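Local coordinates for protein type III effector HopA1 (Pseudomonas syringae pv. tomato str. DC3000, PDB 4RSX) that probably acts inside plant cells as a virulence protein delivered by type III secretion, this chain being the C-terminal alpha/beta part of the effector, at residues Q5-S10 / D250-R255; N9-W14 / P192-S197. All coordinates share one frame; numbering follows the deposited sequence.

Contact 1. Residues Q5-S10 / D250-R255; sequences QSTFNS and DNPALR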
loop_
_atom_site.group_PDB
_atom_site.type_symbol
_atom_site.label_atom_id
_atom_site.label_comp_id
_atom_site.label_asym_id
_atom_site.label_seq_id
_atom_site.Cartn_x
_atom_site.Cartn_y
_atom_site.Cartn_z
ATOM N N GLN A 5 19.267 1.385 -5.904
ATOM C CA GLN A 5 19.727 2.728 -6.300
ATOM C C GLN A 5 18.577 3.645 -6.693
ATOM O O GLN A 5 18.499 4.787 -6.251
ATOM C CB GLN A 5 20.746 2.639 -7.447
ATOM C CG GLN A 5 22.114 2.084 -7.030
ATOM C CD GLN A 5 22.988 1.712 -8.225
ATOM O OE1 GLN A 5 22.539 1.756 -9.370
ATOM N NE2 GLN A 5 24.234 1.328 -7.961
ATOM N N SER A 6 17.686 3.141 -7.534
ATOM C CA SER A 6 16.543 3.919 -7.980
ATOM C C SER A 6 15.651 4.266 -6.784
ATOM O O SER A 6 15.160 5.390 -6.647
ATOM C CB SER A 6 15.773 3.109 -9.031
ATOM O OG SER A 6 14.540 3.723 -9.373
ATOM N N THR A 7 15.467 3.292 -5.905
ATOM C CA THR A 7 14.651 3.478 -4.714
ATOM C C THR A 7 15.252 4.523 -3.758
ATOM O O THR A 7 14.552 5.401 -3.273
ATOM C CB THR A 7 14.441 2.129 -3.996
ATOM O OG1 THR A 7 13.832 1.201 -4.912
ATOM C CG2 THR A 7 13.558 2.307 -2.763
ATOM N N PHE A 8 16.550 4.426 -3.493
ATOM C CA PHE A 8 17.179 5.389 -2.616
ATOM C C PHE A 8 17.129 6.795 -3.212
ATOM O O PHE A 8 16.889 7.779 -2.488
ATOM C CB PHE A 8 18.623 5.007 -2.303
ATOM C CG PHE A 8 19.264 5.949 -1.344
ATOM C CD1 PHE A 8 19.207 5.701 0.020
ATOM C CD2 PHE A 8 19.853 7.138 -1.791
ATOM C CE1 PHE A 8 19.754 6.600 0.927
ATOM C CE2 PHE A 8 20.395 8.037 -0.895
ATOM C CZ PHE A 8 20.353 7.762 0.476
ATOM N N ASN A 9 17.372 6.902 -4.516
ATOM C CA ASN A 9 17.356 8.214 -5.174
ATOM C C ASN A 9 16.008 8.942 -5.090
ATOM O O ASN A 9 15.974 10.171 -4.999
ATOM C CB ASN A 9 17.830 8.124 -6.641
ATOM C CG ASN A 9 19.312 7.734 -6.769
ATOM O OD1 ASN A 9 20.123 7.963 -5.857
ATOM N ND2 ASN A 9 19.668 7.143 -7.915
ATOM N N SER A 10 14.897 8.208 -5.131
ATOM C CA SER A 10 13.582 8.868 -4.992
ATOM C C SER A 10 13.355 9.278 -3.536
ATOM O O SER A 10 12.729 10.295 -3.257
ATOM C CB SER A 10 12.434 7.967 -5.467
ATOM O OG SER A 10 12.165 6.936 -4.515
ATOM N N ASP A 250 20.861 1.458 2.103
ATOM C CA ASP A 250 21.020 1.553 0.649
ATOM C C ASP A 250 19.712 1.323 -0.101
ATOM O O ASP A 250 19.574 1.698 -1.266
ATOM C CB ASP A 250 22.123 0.607 0.159
ATOM C CG ASP A 250 23.504 1.007 0.687
ATOM O OD1 ASP A 250 23.766 2.227 0.855
ATOM O OD2 ASP A 250 24.319 0.103 0.953
ATOM N N ASN A 251 18.738 0.730 0.578
ATOM C CA ASN A 251 17.420 0.544 -0.022
ATOM C C ASN A 251 16.331 0.819 1.019
ATOM O O ASN A 251 15.929 -0.089 1.763
ATOM C CB ASN A 251 17.287 -0.872 -0.616
ATOM C CG ASN A 251 16.010 -1.057 -1.418
ATOM O OD1 ASN A 251 15.039 -0.306 -1.254
ATOM N ND2 ASN A 251 15.998 -2.071 -2.287
ATOM N N PRO A 252 15.845 2.072 1.067
ATOM C CA PRO A 252 14.871 2.528 2.067
ATOM C C PRO A 252 13.567 1.736 2.005
ATOM O O PRO A 252 12.749 1.822 2.919
ATOM C CB PRO A 252 14.607 3.982 1.663
ATOM C CG PRO A 252 14.961 4.039 0.185
ATOM C CD PRO A 252 16.119 3.099 0.043
ATOM N N ALA A 253 13.367 0.965 0.947
ATOM C CA ALA A 253 12.183 0.107 0.889
ATOM C C ALA A 253 12.303 -1.101 1.827
ATOM O O ALA A 253 11.290 -1.705 2.193
ATOM C CB ALA A 253 11.914 -0.355 -0.540
ATOM N N LEU A 254 13.528 -1.460 2.215
ATOM C CA LEU A 254 13.741 -2.728 2.938
ATOM C C LEU A 254 14.132 -2.582 4.416
ATOM O O LEU A 254 14.670 -1.547 4.831
ATOM C CB LEU A 254 14.800 -3.578 2.222
ATOM C CG LEU A 254 14.659 -3.737 0.706
ATOM C CD1 LEU A 254 15.876 -4.479 0.140
ATOM C CD2 LEU A 254 13.356 -4.465 0.343
ATOM N N ARG A 255 13.857 -3.629 5.197
ATOM C CA ARG A 255 14.400 -3.774 6.551
ATOM C C ARG A 255 15.902 -3.823 6.466
ATOM O O ARG A 255 16.446 -4.347 5.490
ATOM C CB ARG A 255 14.059 -5.143 7.129
ATOM C CG ARG A 255 12.692 -5.337 7.659
ATOM C CD ARG A 255 12.606 -6.715 8.326
ATOM N NE ARG A 255 12.706 -7.788 7.337
ATOM C CZ ARG A 255 11.732 -8.074 6.474
ATOM N NH1 ARG A 255 10.610 -7.359 6.491
ATOM N NH2 ARG A 255 11.871 -9.061 5.588
#
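Thr7 lays its methyl group over the first three residues of the Asn251–Leu254 turn. With CG2 anti to the backbone N (the OG1 torsion chi1 is -57°), the methyl faces the loop, while OG1 stays beside the backbone N and bonds to the carbonyl of Ala3 one helical turn earlier. From there CG2 reaches Asn251 OD1 at 3.4 Å, Pro252 CG at 3.7 Å and Ala253 CB at 3.8 Å. The proline ring slides past the Thr7 side chain in the opposite direction and sets its CD 3.7 Å from Phe8 CA. Phe8 crosses Pro252 at about a right angle, its CB 3.6 Å from Asp250 O, and its ring continues toward Leu235 and Leu242 of helix 234-245.

The loop is shaped from within. Its type I turn begins with an Asx turn: Ala253 N donates to Asn251 OD1 over 3.0 Å, tilted 27° from the carbonyl plane, and Leu254 N bonds to Asn251 O. Asn251 ND2 probably bonds to Gln196 OE1, holding both amide ends. With Thr7 OG1 and the amide so engaged and Asp250 OD1 paired with Lys239, helix and loop meet by van der Waals contact; the fit probably rests largely on shape.

Contact 2. Residues N9-W14 / P192-S197; sequences NSFHEW and PLSMQS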
loop_
_atom_site.group_PDB
_atom_site.type_symbol
_atom_site.label_atom_id
_atom_site.label_comp_id
_atom_site.label_asym_id
_atom_site.label_seq_id
_atom_site.Cartn_x
_atom_site.Cartn_y
_atom_site.Cartn_z
ATOM N N ASN A 9 17.372 6.902 -4.516
ATOM C CA ASN A 9 17.356 8.214 -5.174
ATOM C C ASN A 9 16.008 8.942 -5.090
ATOM O O ASN A 9 15.974 10.171 -4.999
ATOM C CB ASN A 9 17.830 8.124 -6.641
ATOM C CG ASN A 9 19.312 7.734 -6.769
ATOM O OD1 ASN A 9 20.123 7.963 -5.857
ATOM N ND2 ASN A 9 19.668 7.143 -7.915
ATOM N N SER A 10 14.897 8.208 -5.131
ATOM C CA SER A 10 13.582 8.868 -4.992
ATOM C C SER A 10 13.355 9.278 -3.536
ATOM O O SER A 10 12.729 10.295 -3.257
ATOM C CB SER A 10 12.434 7.967 -5.467
ATOM O OG SER A 10 12.165 6.936 -4.515
ATOM N N PHE A 11 13.876 8.475 -2.613
ATOM C CA PHE A 11 13.871 8.813 -1.195
ATOM C C PHE A 11 14.724 10.054 -0.942
ATOM O O PHE A 11 14.312 10.974 -0.226
ATOM C CB PHE A 11 14.399 7.625 -0.383
ATOM C CG PHE A 11 14.480 7.877 1.106
ATOM C CD1 PHE A 11 13.330 8.065 1.858
ATOM C CD2 PHE A 11 15.708 7.918 1.750
ATOM C CE1 PHE A 11 13.397 8.294 3.233
ATOM C CE2 PHE A 11 15.786 8.150 3.129
ATOM C CZ PHE A 11 14.623 8.338 3.867
ATOM N N HIS A 12 15.911 10.090 -1.536
ATOM C CA HIS A 12 16.792 11.241 -1.359
ATOM C C HIS A 12 16.188 12.541 -1.917
ATOM O O HIS A 12 16.261 13.593 -1.279
ATOM C CB HIS A 12 18.173 10.971 -1.971
ATOM C CG HIS A 12 19.171 12.045 -1.685
ATOM N ND1 HIS A 12 20.037 11.995 -0.614
ATOM C CD2 HIS A 12 19.426 13.218 -2.317
ATOM C CE1 HIS A 12 20.795 13.078 -0.609
ATOM N NE2 HIS A 12 20.444 13.836 -1.629
ATOM N N GLU A 13 15.582 12.468 -3.099
ATOM C CA GLU A 13 14.878 13.630 -3.663
ATOM C C GLU A 13 13.807 14.196 -2.716
ATOM O O GLU A 13 13.755 15.407 -2.462
ATOM C CB GLU A 13 14.245 13.284 -5.019
ATOM C CG GLU A 13 13.418 14.438 -5.605
ATOM C CD GLU A 13 14.244 15.710 -5.793
ATOM O OE1 GLU A 13 15.458 15.597 -6.065
ATOM O OE2 GLU A 13 13.688 16.829 -5.666
ATOM N N TRP A 14 12.957 13.297 -2.208
ATOM C CA TRP A 14 11.927 13.620 -1.222
ATOM C C TRP A 14 12.569 14.385 -0.063
ATOM O O TRP A 14 12.085 15.452 0.352
ATOM C CB TRP A 14 11.307 12.301 -0.721
ATOM C CG TRP A 14 10.248 12.415 0.346
ATOM C CD1 TRP A 14 9.678 13.559 0.831
ATOM C CD2 TRP A 14 9.618 11.324 1.053
ATOM N NE1 TRP A 14 8.742 13.248 1.792
ATOM C CE2 TRP A 14 8.686 11.890 1.946
ATOM C CE3 TRP A 14 9.757 9.928 1.008
ATOM C CZ2 TRP A 14 7.891 11.106 2.800
ATOM C CZ3 TRP A 14 8.972 9.150 1.859
ATOM C CH2 TRP A 14 8.049 9.745 2.745
ATOM N N PRO A 192 5.440 4.874 -5.571
ATOM C CA PRO A 192 5.418 5.786 -4.428
ATOM C C PRO A 192 6.832 5.997 -3.922
ATOM O O PRO A 192 7.665 5.077 -4.025
ATOM C CB PRO A 192 4.596 5.016 -3.382
ATOM C CG PRO A 192 3.686 4.121 -4.218
ATOM C CD PRO A 192 4.571 3.696 -5.362
ATOM N N LEU A 193 7.086 7.186 -3.382
ATOM C CA LEU A 193 8.409 7.561 -2.903
ATOM C C LEU A 193 8.930 6.540 -1.903
ATOM O O LEU A 193 8.183 6.053 -1.040
ATOM C CB LEU A 193 8.383 8.955 -2.282
ATOM C CG LEU A 193 7.796 10.048 -3.170
ATOM C CD1 LEU A 193 7.885 11.403 -2.492
ATOM C CD2 LEU A 193 8.524 10.067 -4.471
ATOM N N SER A 194 10.203 6.188 -2.066
ATOM C CA SER A 194 10.873 5.208 -1.214
ATOM C C SER A 194 10.352 3.764 -1.308
ATOM O O SER A 194 10.658 2.958 -0.425
ATOM C CB SER A 194 10.853 5.676 0.250
ATOM O OG SER A 194 11.496 4.727 1.089
ATOM N N MET A 195 9.571 3.421 -2.337
ATOM C CA MET A 195 9.217 2.008 -2.536
ATOM C C MET A 195 10.002 1.444 -3.707
ATOM O O MET A 195 10.398 2.189 -4.612
ATOM C CB MET A 195 7.724 1.808 -2.819
ATOM C CG MET A 195 6.787 2.081 -1.661
ATOM S SD MET A 195 5.130 1.485 -2.073
ATOM C CE MET A 195 4.245 2.190 -0.662
ATOM N N GLN A 196 10.212 0.129 -3.698
ATOM C CA GLN A 196 10.901 -0.534 -4.801
ATOM C C GLN A 196 9.933 -1.006 -5.892
ATOM O O GLN A 196 8.983 -1.762 -5.632
ATOM C CB GLN A 196 11.746 -1.722 -4.293
ATOM C CG GLN A 196 12.561 -2.421 -5.382
ATOM C CD GLN A 196 13.368 -3.606 -4.840
ATOM O OE1 GLN A 196 13.791 -3.600 -3.683
ATOM N NE2 GLN A 196 13.572 -4.631 -5.675
ATOM N N SER A 197 10.191 -0.565 -7.120
ATOM C CA SER A 197 9.384 -0.950 -8.269
ATOM C C SER A 197 9.735 -2.361 -8.738
ATOM O O SER A 197 10.886 -2.631 -9.073
ATOM C CB SER A 197 9.613 0.061 -9.401
ATOM O OG SER A 197 8.937 -0.321 -10.588
HETATM O O HOH W 1 11.337 4.690 -5.615
#
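Two first torsions set up the meeting of helix 2-19 with the turn Pro192–Met195: Ser10 OG stands between its own backbone N and carbonyl carbon (chi1 75°), and Trp14 CG lies anti to the backbone N (chi1 178°), which brings the indole alongside Leu193. Ser10 OG accepts a hydrogen bond from Ser194 N at 3.2 Å, with an N-H...O angle of 162°. Ser10 OG also lies 2.6 Å from a water that donates to Met195 O, so one hydroxyl is linked to the turn both directly and through solvent. A possible further bond runs from this hydroxyl back to the carbonyl of Thr7.

The loop segment is a type II beta turn, closed by Met195 N on Pro192 O, and it leads into strand 196-199, an outermost strand of the antiparallel sheet in this alpha/beta fold. Ser194, at its third position, has the positive phi that such turns require there.

Leu193 crosses Trp14 obliquely. Its CD1 sits over one face of the indole, 4.1 Å from the centroid of the five-membered ring, in a CH-pi contact, while its CB approaches Trp14 CE3 at 3.7 Å. Ser194 CB meets the same indole at its edge and comes within 3.8 Å of Phe11 CD1. Trp14 NE1 is bonded to the carbonyl of Ile29, and Tyr33 of helix 26-35 meets its ring.

Helix 2-19, near the N terminus, supplies the first side of both contacts, its segments overlapping at Asn9 and Ser10. Contact 2 closes a long excursion of 177 residues that takes in most of the sheet and returns just before strand 196-199. Contact 1 closes a longer one of 239 residues, ending in the loop after helix 234-245. Contact 2 nests inside contact 1, whose helical segment comes first and whose partner comes last. Their centres lie about 6 Å apart, and the two distant segments also touch each other, with Ala253 CB packed 3.5 Å from Ser194 O. Helix, sheet margin and C-terminal tail are thereby joined in one place.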